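PDB 2PD2: uncharacterized protein from Sulfolobus tokodaii, which is of unknown function but belongs to the DsrE/DsrF-like family, whose better-known members take part in sulfur transfer. Local coordinates for residues Asn69-Gln74 and Ile85-Ser90. Residues are numbered along the deposited sequence; the frame is centred on the assembly and turned at random.
Sequences NSIRSQ and IKIVTS
With CG of Asn69 anti to its own carbonyl carbon and beside the backbone N (chi1 -74°), the carboxamide leans from the helix toward the turn at Thr89 and Ser90, while Ile71 and Ile87, both with CG1 set the same way and a nearly extended second torsion, each point CD1 at the other element. There the two CD1 methyls of Ile71 and Ile87 meet at 3.9 Å. The side chains cross at about a right angle, and CD1 of Ile71 also lies 4.1 Å from CG1 of Ile87. Ile41 and Leu81 also pack on Ile71.

The polar half has no direct hydrogen bond. Asn69 ND2 approaches Thr89 O to 3.2 Å, but the angle is too poor for one, and ND2 also lies against CB of Ser90 at 3.8 Å. A water does the bridging: it donates to Thr89 O at 2.8 Å and, weakly, to Asn69 OD1 at 3.4 Å. Thr89 OG1 is hydrogen-bonded to OD1 of Asp26 of the second subunit, and Ser90, as N-cap of helix 91-100, is hydrogen-bonded through OG to the backbone N of Gly93. Asn22 of the second subunit packs on Asn69, placing this corner at a subunit interface. An alanine at Asn69 is likely to leave the water without its weaker acceptor and open a gap beside Ser90 CB.

The contact lies within the beta-alpha-beta unit that runs from strand 63-67 through helix 68-73 to strand 86-88, outermost in this chain's parallel sheet. The helix thus meets the strand through the Ile71-Ile87 touch, and the loop after it through van der Waals contact of the Asn69 carboxamide and a water bridge whose weak Asn69 leg probably adds little holding force.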
loop_
_atom_site.group_PDB
_atom_site.type_symbol
_atom_site.label_atom_id
_atom_site.label_comp_id
_atom_site.label_asym_id
_atom_site.label_seq_id
_atom_site.Cartn_x
_atom_site.Cartn_y
_atom_site.Cartn_z
ATOM N N ASN A 69 -6.244 -18.052 4.137
ATOM C CA ASN A 69 -6.775 -17.478 5.372
ATOM C C ASN A 69 -7.998 -16.628 5.067
ATOM O O ASN A 69 -8.993 -16.663 5.794
ATOM C CB ASN A 69 -5.733 -16.603 6.078
ATOM C CG ASN A 69 -4.648 -17.417 6.749
ATOM O OD1 ASN A 69 -4.921 -18.451 7.367
ATOM N ND2 ASN A 69 -3.411 -16.948 6.650
ATOM N N SER A 70 -7.914 -15.864 3.983
ATOM C CA SER A 70 -9.006 -14.987 3.575
ATOM C C SER A 70 -10.196 -15.787 3.045
ATOM O O SER A 70 -11.348 -15.445 3.310
ATOM C CB SER A 70 -8.502 -14.002 2.521
ATOM O OG SER A 70 -7.459 -13.206 3.057
ATOM N N ILE A 71 -9.920 -16.844 2.284
ATOM C CA ILE A 71 -10.994 -17.694 1.777
ATOM C C ILE A 71 -11.774 -18.230 2.977
ATOM O O ILE A 71 -13.002 -18.222 2.976
ATOM C CB ILE A 71 -10.437 -18.888 0.967
ATOM C CG1 ILE A 71 -9.901 -18.392 -0.373
ATOM C CG2 ILE A 71 -11.522 -19.954 0.765
ATOM C CD1 ILE A 71 -9.174 -19.460 -1.163
ATOM N N ARG A 72 -11.053 -18.678 4.005
ATOM C CA ARG A 72 -11.682 -19.226 5.209
ATOM C C ARG A 72 -12.477 -18.209 6.019
ATOM O O ARG A 72 -13.591 -18.496 6.455
ATOM C CB ARG A 72 -10.630 -19.873 6.115
ATOM C CG ARG A 72 -9.974 -21.115 5.528
ATOM C CD ARG A 72 -8.933 -21.692 6.484
ATOM N NE ARG A 72 -8.301 -22.902 5.959
ATOM C CZ ARG A 72 -7.429 -23.645 6.635
ATOM N NH1 ARG A 72 -7.079 -23.303 7.869
ATOM N NH2 ARG A 72 -6.907 -24.731 6.081
ATOM N N SER A 73 -11.911 -17.025 6.229
ATOM C CA SER A 73 -12.602 -15.994 6.997
ATOM C C SER A 73 -13.830 -15.432 6.268
ATOM O O SER A 73 -14.733 -14.888 6.899
ATOM C CB SER A 73 -11.635 -14.859 7.355
ATOM O OG SER A 73 -11.126 -14.228 6.194
ATOM N N GLN A 74 -13.862 -15.557 4.945
ATOM C CA GLN A 74 -14.999 -15.074 4.163
ATOM C C GLN A 74 -15.995 -16.213 3.933
ATOM O O GLN A 74 -16.960 -16.070 3.182
ATOM C CB GLN A 74 -14.527 -14.527 2.812
ATOM C CG GLN A 74 -13.790 -13.188 2.879
ATOM C CD GLN A 74 -14.691 -12.055 3.315
ATOM O OE1 GLN A 74 -15.864 -11.998 2.938
ATOM N NE2 GLN A 74 -14.148 -11.136 4.099
ATOM N N ILE A 85 -7.228 -20.893 -10.446
ATOM C CA ILE A 85 -6.741 -19.987 -9.417
ATOM C C ILE A 85 -5.797 -20.756 -8.493
ATOM O O ILE A 85 -6.121 -21.857 -8.058
ATOM C CB ILE A 85 -7.920 -19.442 -8.553
ATOM C CG1 ILE A 85 -8.737 -18.420 -9.350
ATOM C CG2 ILE A 85 -7.398 -18.849 -7.259
ATOM C CD1 ILE A 85 -7.936 -17.286 -9.905
ATOM N N LYS A 86 -4.630 -20.193 -8.199
ATOM C CA LYS A 86 -3.707 -20.848 -7.276
ATOM C C LYS A 86 -4.009 -20.279 -5.901
ATOM O O LYS A 86 -4.498 -19.158 -5.787
ATOM C CB LYS A 86 -2.244 -20.576 -7.643
ATOM C CG LYS A 86 -1.715 -21.452 -8.769
ATOM C CD LYS A 86 -2.562 -21.282 -10.018
ATOM C CE LYS A 86 -1.945 -21.956 -11.214
ATOM N NZ LYS A 86 -2.814 -21.777 -12.408
ATOM N N ILE A 87 -3.734 -21.063 -4.866
ATOM C CA ILE A 87 -3.984 -20.650 -3.493
ATOM C C ILE A 87 -2.715 -20.798 -2.661
ATOM O O ILE A 87 -1.944 -21.728 -2.869
ATOM C CB ILE A 87 -5.081 -21.533 -2.855
ATOM C CG1 ILE A 87 -6.410 -21.319 -3.581
ATOM C CG2 ILE A 87 -5.214 -21.221 -1.379
ATOM C CD1 ILE A 87 -7.468 -22.342 -3.217
ATOM N N VAL A 88 -2.494 -19.874 -1.731
ATOM C CA VAL A 88 -1.341 -19.956 -0.843
ATOM C C VAL A 88 -1.882 -19.955 0.577
ATOM O O VAL A 88 -2.996 -19.486 0.821
ATOM C CB VAL A 88 -0.356 -18.770 -1.030
ATOM C CG1 VAL A 88 0.258 -18.833 -2.412
ATOM C CG2 VAL A 88 -1.071 -17.436 -0.808
ATOM N N THR A 89 -1.107 -20.497 1.509
ATOM C CA THR A 89 -1.538 -20.570 2.898
ATOM C C THR A 89 -1.824 -19.187 3.471
ATOM O O THR A 89 -2.789 -18.998 4.217
ATOM C CB THR A 89 -0.471 -21.274 3.782
ATOM O OG1 THR A 89 0.739 -20.509 3.777
ATOM C CG2 THR A 89 -0.172 -22.669 3.253
ATOM N N SER A 90 -0.986 -18.222 3.107
ATOM C CA SER A 90 -1.126 -16.851 3.579
ATOM C C SER A 90 -0.806 -15.875 2.455
ATOM O O SER A 90 0.252 -15.955 1.833
ATOM C CB SER A 90 -0.175 -16.616 4.758
ATOM O OG SER A 90 -0.095 -15.250 5.107
HETATM O O HOH W 1 -3.965 -21.178 5.527
#